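Local coordinates for protein ketosynthase (Streptomyces sp. MSC090213JE08, PDB 6KXD) that probably catalyses the decarboxylative condensation of a fatty acyl-ACP with malonyl-ACP to a 3-oxoacyl-ACP, as the ketosynthase of a highly reducing type II polyketide synthase, at residues P325-M333 and F357-R365; S342-I353 and R386-A394. All coordinates share one frame; numbering follows the deposited sequence.

Contact 1: P325-M333 and F357-R365; sequences PRTVAVKSM and FIPPTINHR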
loop_
_atom_site.group_PDB
_atom_site.type_symbol
_atom_site.label_atom_id
_atom_site.label_comp_id
_atom_site.label_asym_id
_atom_site.label_seq_id
_atom_site.Cartn_x
_atom_site.Cartn_y
_atom_site.Cartn_z
ATOM N N PRO A 325 -18.477 -0.062 23.959
ATOM C CA PRO A 325 -19.504 0.697 23.252
ATOM C C PRO A 325 -20.200 -0.240 22.262
ATOM O O PRO A 325 -19.746 -1.384 22.016
ATOM C CB PRO A 325 -18.727 1.822 22.559
ATOM C CG PRO A 325 -17.359 1.212 22.335
ATOM C CD PRO A 325 -17.115 0.293 23.520
ATOM N N ARG A 326 -21.314 0.243 21.719
ATOM C CA ARG A 326 -21.988 -0.444 20.654
ATOM C C ARG A 326 -20.986 -0.679 19.523
ATOM O O ARG A 326 -20.229 0.213 19.197
ATOM C CB ARG A 326 -23.178 0.377 20.154
ATOM C CG ARG A 326 -24.388 0.267 21.071
ATOM C CD ARG A 326 -25.451 1.302 20.803
ATOM N NE ARG A 326 -25.055 2.625 21.244
ATOM C CZ ARG A 326 -25.884 3.662 21.293
ATOM N NH1 ARG A 326 -27.163 3.481 21.006
ATOM N NH2 ARG A 326 -25.437 4.865 21.622
ATOM N N THR A 327 -21.024 -1.876 18.957
ATOM C CA THR A 327 -20.056 -2.347 18.023
ATOM C C THR A 327 -20.825 -2.926 16.834
ATOM O O THR A 327 -21.424 -3.966 16.912
ATOM C CB THR A 327 -19.099 -3.344 18.695
ATOM O OG1 THR A 327 -18.395 -2.647 19.719
ATOM C CG2 THR A 327 -18.147 -3.998 17.717
ATOM N N VAL A 328 -20.732 -2.237 15.703
ATOM C CA VAL A 328 -21.484 -2.543 14.529
ATOM C C VAL A 328 -20.545 -2.916 13.382
ATOM O O VAL A 328 -19.384 -2.490 13.351
ATOM C CB VAL A 328 -22.361 -1.340 14.139
ATOM C CG1 VAL A 328 -23.112 -0.809 15.346
ATOM C CG2 VAL A 328 -21.574 -0.223 13.472
ATOM N N ALA A 329 -21.088 -3.691 12.447
ATOM C CA ALA A 329 -20.365 -4.246 11.315
ATOM C C ALA A 329 -21.049 -3.836 9.998
ATOM O O ALA A 329 -21.924 -4.507 9.497
ATOM C CB ALA A 329 -20.244 -5.736 11.457
ATOM N N VAL A 330 -20.522 -2.767 9.388
ATOM C CA VAL A 330 -20.932 -2.227 8.081
ATOM C C VAL A 330 -20.841 -3.276 6.977
ATOM O O VAL A 330 -21.615 -3.236 6.016
ATOM C CB VAL A 330 -20.079 -0.976 7.767
ATOM C CG1 VAL A 330 -20.258 -0.472 6.341
ATOM C CG2 VAL A 330 -20.376 0.131 8.759
ATOM N N LYS A 331 -19.922 -4.249 7.103
ATOM C CA LYS A 331 -19.779 -5.296 6.116
ATOM C C LYS A 331 -21.016 -6.211 6.080
ATOM O O LYS A 331 -21.173 -6.996 5.149
ATOM C CB LYS A 331 -18.542 -6.157 6.399
ATOM C CG LYS A 331 -17.210 -5.426 6.227
ATOM C CD LYS A 331 -16.028 -6.319 6.448
ATOM C CE LYS A 331 -14.713 -5.590 6.258
ATOM N NZ LYS A 331 -14.539 -4.554 7.293
ATOM N N SER A 332 -21.860 -6.114 7.103
ATOM C CA SER A 332 -23.114 -6.847 7.057
ATOM C C SER A 332 -23.884 -6.362 5.824
ATOM O O SER A 332 -24.426 -7.181 5.118
ATOM C CB SER A 332 -23.895 -6.689 8.313
ATOM O OG SER A 332 -24.274 -5.343 8.517
ATOM N N MET A 333 -23.787 -5.047 5.540
ATOM C CA MET A 333 -24.441 -4.446 4.400
ATOM C C MET A 333 -23.544 -4.487 3.153
ATOM O O MET A 333 -23.964 -4.928 2.099
ATOM C CB MET A 333 -24.817 -3.001 4.702
ATOM C CG MET A 333 -25.880 -2.856 5.755
ATOM S SD MET A 333 -26.066 -1.142 6.310
ATOM C CE MET A 333 -24.707 -1.011 7.479
ATOM N N PHE A 357 -26.553 9.101 13.687
ATOM C CA PHE A 357 -27.053 7.726 13.650
ATOM C C PHE A 357 -25.916 6.706 13.777
ATOM O O PHE A 357 -24.752 7.022 13.616
ATOM C CB PHE A 357 -27.839 7.468 12.373
ATOM C CG PHE A 357 -27.001 7.232 11.147
ATOM C CD1 PHE A 357 -26.636 5.948 10.777
ATOM C CD2 PHE A 357 -26.628 8.290 10.340
ATOM C CE1 PHE A 357 -25.891 5.734 9.630
ATOM C CE2 PHE A 357 -25.899 8.070 9.181
ATOM C CZ PHE A 357 -25.516 6.795 8.843
ATOM N N ILE A 358 -26.313 5.470 14.079
ATOM C CA ILE A 358 -25.431 4.350 14.160
ATOM C C ILE A 358 -25.971 3.313 13.195
ATOM O O ILE A 358 -27.106 2.841 13.344
ATOM C CB ILE A 358 -25.314 3.788 15.586
ATOM C CG1 ILE A 358 -24.835 4.827 16.592
ATOM C CG2 ILE A 358 -24.403 2.567 15.580
ATOM C CD1 ILE A 358 -24.847 4.302 18.002
ATOM N N PRO A 359 -25.192 2.954 12.150
ATOM C CA PRO A 359 -25.674 2.057 11.121
ATOM C C PRO A 359 -25.743 0.672 11.732
ATOM O O PRO A 359 -25.001 0.384 12.678
ATOM C CB PRO A 359 -24.615 2.147 10.020
ATOM C CG PRO A 359 -23.350 2.490 10.766
ATOM C CD PRO A 359 -23.807 3.383 11.900
ATOM N N PRO A 360 -26.620 -0.202 11.195
ATOM C CA PRO A 360 -26.872 -1.507 11.802
ATOM C C PRO A 360 -25.928 -2.622 11.359
ATOM O O PRO A 360 -25.399 -2.591 10.234
ATOM C CB PRO A 360 -28.265 -1.896 11.285
ATOM C CG PRO A 360 -28.367 -1.186 9.946
ATOM C CD PRO A 360 -27.476 0.044 10.025
ATOM N N THR A 361 -25.807 -3.625 12.236
ATOM C CA THR A 361 -25.372 -4.945 11.854
ATOM C C THR A 361 -26.613 -5.740 11.433
ATOM O O THR A 361 -27.406 -6.158 12.300
ATOM C CB THR A 361 -24.628 -5.642 13.000
ATOM O OG1 THR A 361 -23.712 -4.718 13.577
ATOM C CG2 THR A 361 -23.950 -6.915 12.544
ATOM N N ILE A 362 -26.772 -5.945 10.123
ATOM C CA ILE A 362 -27.955 -6.549 9.540
ATOM C C ILE A 362 -27.750 -8.067 9.457
ATOM O O ILE A 362 -26.720 -8.577 9.860
ATOM C CB ILE A 362 -28.275 -5.905 8.174
ATOM C CG1 ILE A 362 -27.347 -6.380 7.043
ATOM C CG2 ILE A 362 -28.285 -4.403 8.321
ATOM C CD1 ILE A 362 -27.824 -6.018 5.630
ATOM N N ASN A 363 -28.784 -8.773 8.987
ATOM C CA ASN A 363 -28.847 -10.226 8.950
ATOM C C ASN A 363 -28.561 -10.813 10.347
ATOM O O ASN A 363 -28.037 -11.925 10.463
ATOM C CB ASN A 363 -27.900 -10.807 7.892
ATOM C CG ASN A 363 -27.979 -10.103 6.553
ATOM O OD1 ASN A 363 -29.066 -9.774 6.101
ATOM N ND2 ASN A 363 -26.838 -9.858 5.918
ATOM N N HIS A 364 -28.886 -10.065 11.402
ATOM C CA HIS A 364 -28.586 -10.476 12.765
ATOM C C HIS A 364 -29.782 -11.224 13.366
ATOM O O HIS A 364 -30.835 -10.597 13.651
ATOM C CB HIS A 364 -28.202 -9.286 13.641
ATOM C CG HIS A 364 -27.437 -9.698 14.862
ATOM N ND1 HIS A 364 -26.170 -10.247 14.775
ATOM C CD2 HIS A 364 -27.742 -9.667 16.181
ATOM C CE1 HIS A 364 -25.729 -10.512 15.988
ATOM N NE2 HIS A 364 -26.661 -10.157 16.867
ATOM N N ARG A 365 -29.598 -12.536 13.546
ATOM C CA ARG A 365 -30.599 -13.421 14.194
ATOM C C ARG A 365 -30.341 -13.454 15.701
ATOM O O ARG A 365 -31.210 -13.145 16.472
ATOM C CB ARG A 365 -30.541 -14.831 13.611
ATOM C CG ARG A 365 -31.155 -14.934 12.227
ATOM C CD ARG A 365 -30.251 -15.649 11.253
ATOM N NE ARG A 365 -30.465 -17.083 11.091
ATOM C CZ ARG A 365 -29.491 -17.960 10.870
ATOM N NH1 ARG A 365 -28.283 -17.761 11.376
ATOM N NH2 ARG A 365 -29.717 -19.013 10.103
#

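Contact 2: S342-I353 and R386-A394; sequences SALGAIACGLAI and RIVQNNSSA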
loop_
_atom_site.group_PDB
_atom_site.type_symbol
_atom_site.label_atom_id
_atom_site.label_comp_id
_atom_site.label_asym_id
_atom_site.label_seq_id
_atom_site.Cartn_x
_atom_site.Cartn_y
_atom_site.Cartn_z
ATOM N N SER A 342 -12.323 -0.395 4.815
ATOM C CA SER A 342 -12.150 0.501 5.916
ATOM C C SER A 342 -12.400 1.952 5.490
ATOM O O SER A 342 -12.704 2.761 6.325
ATOM C CB SER A 342 -10.780 0.325 6.599
ATOM O OG SER A 342 -9.705 0.315 5.673
ATOM N N ALA A 343 -12.246 2.269 4.191
ATOM C CA ALA A 343 -12.485 3.600 3.708
ATOM C C ALA A 343 -13.999 3.880 3.715
ATOM O O ALA A 343 -14.421 4.924 4.220
ATOM C CB ALA A 343 -11.918 3.785 2.336
ATOM N N LEU A 344 -14.754 2.916 3.190
ATOM C CA LEU A 344 -16.248 2.942 3.236
ATOM C C LEU A 344 -16.727 2.923 4.687
ATOM O O LEU A 344 -17.582 3.702 5.037
ATOM C CB LEU A 344 -16.829 1.801 2.407
ATOM C CG LEU A 344 -16.675 1.988 0.898
ATOM C CD1 LEU A 344 -17.019 0.727 0.122
ATOM C CD2 LEU A 344 -17.463 3.208 0.408
ATOM N N GLY A 345 -16.058 2.171 5.565
ATOM C CA GLY A 345 -16.331 2.260 7.016
ATOM C C GLY A 345 -16.066 3.630 7.595
ATOM O O GLY A 345 -16.877 4.178 8.401
ATOM N N ALA A 346 -14.910 4.216 7.252
ATOM C CA ALA A 346 -14.585 5.543 7.704
ATOM C C ALA A 346 -15.680 6.543 7.308
ATOM O O ALA A 346 -15.999 7.448 8.085
ATOM C CB ALA A 346 -13.239 5.984 7.151
ATOM N N ILE A 347 -16.151 6.455 6.061
ATOM C CA ILE A 347 -17.138 7.403 5.574
ATOM C C ILE A 347 -18.439 7.187 6.369
ATOM O O ILE A 347 -19.035 8.144 6.845
ATOM C CB ILE A 347 -17.337 7.302 4.060
ATOM C CG1 ILE A 347 -16.071 7.749 3.337
ATOM C CG2 ILE A 347 -18.533 8.153 3.610
ATOM C CD1 ILE A 347 -16.095 7.476 1.855
ATOM N N ALA A 348 -18.827 5.923 6.537
ATOM C CA ALA A 348 -19.990 5.555 7.327
ATOM C C ALA A 348 -19.884 6.178 8.725
ATOM O O ALA A 348 -20.853 6.777 9.224
ATOM C CB ALA A 348 -20.132 4.065 7.354
ATOM N N CYS A 349 -18.683 6.118 9.312
ATOM C CA CYS A 349 -18.380 6.708 10.611
ATOM C C CYS A 349 -18.519 8.222 10.607
ATOM O O CYS A 349 -19.022 8.799 11.588
ATOM C CB CYS A 349 -16.985 6.346 11.089
ATOM S SG CYS A 349 -16.912 4.623 11.591
ATOM N N GLY A 350 -18.045 8.860 9.540
ATOM C CA GLY A 350 -18.147 10.273 9.478
ATOM C C GLY A 350 -19.598 10.698 9.329
ATOM O O GLY A 350 -20.017 11.715 9.879
ATOM N N LEU A 351 -20.340 9.932 8.532
ATOM C CA LEU A 351 -21.743 10.227 8.227
ATOM C C LEU A 351 -22.593 9.963 9.477
ATOM O O LEU A 351 -23.583 10.686 9.766
ATOM C CB LEU A 351 -22.159 9.345 7.060
ATOM C CG LEU A 351 -21.645 9.782 5.697
ATOM C CD1 LEU A 351 -22.004 8.765 4.633
ATOM C CD2 LEU A 351 -22.164 11.175 5.330
ATOM N N ALA A 352 -22.185 8.942 10.234
ATOM C CA ALA A 352 -22.838 8.575 11.471
ATOM C C ALA A 352 -22.707 9.738 12.439
ATOM O O ALA A 352 -23.709 10.081 13.082
ATOM C CB ALA A 352 -22.266 7.315 12.059
ATOM N N ILE A 353 -21.499 10.329 12.511
ATOM C CA ILE A 353 -21.193 11.502 13.333
ATOM C C ILE A 353 -22.089 12.671 12.925
ATOM O O ILE A 353 -22.726 13.257 13.793
ATOM C CB ILE A 353 -19.709 11.906 13.255
ATOM C CG1 ILE A 353 -18.845 11.014 14.150
ATOM C CG2 ILE A 353 -19.526 13.377 13.583
ATOM C CD1 ILE A 353 -17.384 10.985 13.755
ATOM N N ARG A 386 -20.672 11.520 18.796
ATOM C CA ARG A 386 -19.675 12.573 18.746
ATOM C C ARG A 386 -18.304 11.998 18.321
ATOM O O ARG A 386 -17.557 12.694 17.671
ATOM C CB ARG A 386 -19.589 13.302 20.094
ATOM C CG ARG A 386 -20.858 14.041 20.518
ATOM C CD ARG A 386 -20.942 14.196 22.034
ATOM N NE ARG A 386 -21.085 12.908 22.730
ATOM C CZ ARG A 386 -20.805 12.688 24.018
ATOM N NH1 ARG A 386 -20.481 13.698 24.809
ATOM N NH2 ARG A 386 -20.838 11.459 24.510
ATOM N N ILE A 387 -17.986 10.762 18.735
ATOM C CA ILE A 387 -16.661 10.165 18.527
ATOM C C ILE A 387 -16.863 8.699 18.147
ATOM O O ILE A 387 -17.621 7.972 18.806
ATOM C CB ILE A 387 -15.766 10.350 19.775
ATOM C CG1 ILE A 387 -15.654 11.831 20.164
ATOM C CG2 ILE A 387 -14.392 9.711 19.565
ATOM C CD1 ILE A 387 -14.732 12.110 21.333
ATOM N N VAL A 388 -16.206 8.275 17.057
ATOM C CA VAL A 388 -16.401 6.953 16.526
ATOM C C VAL A 388 -15.032 6.326 16.225
ATOM O O VAL A 388 -14.119 6.993 15.804
ATOM C CB VAL A 388 -17.294 6.969 15.277
ATOM C CG1 VAL A 388 -17.532 5.567 14.749
ATOM C CG2 VAL A 388 -18.614 7.678 15.524
ATOM N N GLN A 389 -14.919 5.041 16.551
ATOM C CA GLN A 389 -13.758 4.218 16.235
ATOM C C GLN A 389 -14.100 3.339 15.025
ATOM O O GLN A 389 -15.128 2.695 14.950
ATOM C CB GLN A 389 -13.342 3.430 17.471
ATOM C CG GLN A 389 -12.316 2.347 17.200
ATOM C CD GLN A 389 -12.027 1.590 18.474
ATOM O OE1 GLN A 389 -11.957 2.171 19.552
ATOM N NE2 GLN A 389 -11.858 0.291 18.363
ATOM N N ASN A 390 -13.211 3.359 14.037
ATOM C CA ASN A 390 -13.342 2.498 12.906
ATOM C C ASN A 390 -12.162 1.536 12.878
ATOM O O ASN A 390 -11.035 1.963 12.661
ATOM C CB ASN A 390 -13.350 3.324 11.621
ATOM C CG ASN A 390 -13.588 2.521 10.364
ATOM O OD1 ASN A 390 -14.551 1.742 10.293
ATOM N ND2 ASN A 390 -12.748 2.748 9.355
ATOM N N ASN A 391 -12.469 0.247 13.038
ATOM C CA ASN A 391 -11.533 -0.793 13.122
ATOM C C ASN A 391 -11.285 -1.394 11.748
ATOM O O ASN A 391 -12.155 -1.470 10.875
ATOM C CB ASN A 391 -11.984 -1.962 13.991
ATOM C CG ASN A 391 -11.998 -1.659 15.473
ATOM O OD1 ASN A 391 -11.675 -0.560 15.911
ATOM N ND2 ASN A 391 -12.371 -2.658 16.253
ATOM N N SER A 392 -10.076 -1.935 11.610
ATOM C CA SER A 392 -9.766 -2.677 10.455
ATOM C C SER A 392 -8.563 -3.539 10.789
ATOM O O SER A 392 -7.690 -3.120 11.546
ATOM C CB SER A 392 -9.526 -1.783 9.269
ATOM O OG SER A 392 -8.239 -1.187 9.363
ATOM N N SER A 393 -8.622 -4.773 10.293
ATOM C CA SER A 393 -7.607 -5.755 10.448
ATOM C C SER A 393 -7.449 -6.377 9.076
ATOM O O SER A 393 -8.373 -6.308 8.266
ATOM C CB SER A 393 -7.949 -6.793 11.485
ATOM O OG SER A 393 -8.030 -6.183 12.756
ATOM N N ALA A 394 -6.251 -6.855 8.791
ATOM C CA ALA A 394 -5.981 -7.413 7.514
ATOM C C ALA A 394 -5.080 -8.613 7.709
ATOM O O ALA A 394 -4.533 -8.807 8.786
ATOM C CB ALA A 394 -5.369 -6.366 6.605
#

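Contact 1: P325-M333 and F357-R365
R326 lays one face of its guanidinium over the CD1 methyl of I358. R326 CZ sits 3.5 Å from I358 CD1, and the methyl lies over the centre of the flat group. The two side chains cross at about a right angle. V328 meets the other branch of the same isoleucine, with its CG1 at 3.6 Å from I358 CG2. V328 also packs its CB and both methyls against the carbonyl oxygen of P359, a buried oxygen with no polar partner.

Two hydrogen bonds join the two segments further on. A329 N donates a hydrogen bond to T361 OG1 at 3.0 Å. This hydroxyl also bonds to V375 O, and the two bonds together would hold its rotation. T361 CG2 then lies beside the A329 methyl. The second bond runs from I362 N to S332 OG at 3.0 Å and is nearly straight (168°). S332 OG stands between its own backbone N and carbonyl carbon (chi1 63°), and from there it also donates to A329 O at 2.7 Å. A329 O takes S332 N as well, so the serine closes its own turn while accepting from I362 N.

M333 bends at chi3 (-81°). This brings its CE methyl to 3.9 Å from P360 CD and close to P359 CB. Its CG rests on I362 CD1 at 3.7 Å, with the two side chains crossing.

Strand 326-328 pairs with strand 297-299 and follows helix 306-320, a beta-alpha-beta unit. The short helix 331-334 after it opens with the Lys-Ser pair familiar from ketosynthases, and K331 NZ bonds to H301 O. The extended segment 357-365, with its two adjacent prolines, packs along this strand-turn-helix in the C-terminal half of the thiolase fold.

Contact 2: S342-I353 and R386-A394
N390 turns its amide from strand 387-394 toward helix 342-353, a helix-on-sheet layer of the thiolase fold. The axes of helix 342-353 and strand 387-394 run antiparallel, at 171°. The asparagine's CG is anti to its backbone N (chi1 -176°), which carries the amide to the helix backbone. There N390 ND2 donates to S342 O at 3.0 Å, in the carbonyl plane and on a lone pair, although the bond is bent. S342 O also takes the helical bond from A346 N.

ND2 has a second partner in N174 OD1, and N390 OD1 bonds to S299 OG. N390 OD1 lies 3.8 Å from G345 CA, where a CB would clash with it. A leucine in place of N390 would probably leave S342 O without its side-chain donor, and N174 OD1 and S299 OG without their amide partner.

Toward the start of the strand, at V388, the contact is apolar. C349 SG touches V388 CG1 at 3.4 Å and also faces N390 CB. I353 and V388 lie alongside one another, running in opposing senses, with CG1 of I353 on CG2 of V388. Near the start of the helix, the CB atoms of S342 and S392 meet at 3.6 Å, while S342 OG bonds to C170 O and S392 OG to A400 O.

In the fold
The centres of contacts 1 and 2 lie 12 Å apart. Their segments alternate along the chain: 325-333, 342-353, 357-365, then 386-394. Both contacts reach the same mixed sheet. Strands 326-328 and 387-394 each pair in parallel with strand 297-299 between them. Helix 341-355 follows helix 331-334 and leads directly into strand 357-358. At that junction F357 N probably donates to A352 O at 3.1 Å. V330 CG2 also packs on A348 CB, and P359 CD on A352 CB. The two contacts therefore form one continuous buried block, which joins sheet, covering helix and the extended segment 357-365 in the C-terminal half of the ketosynthase.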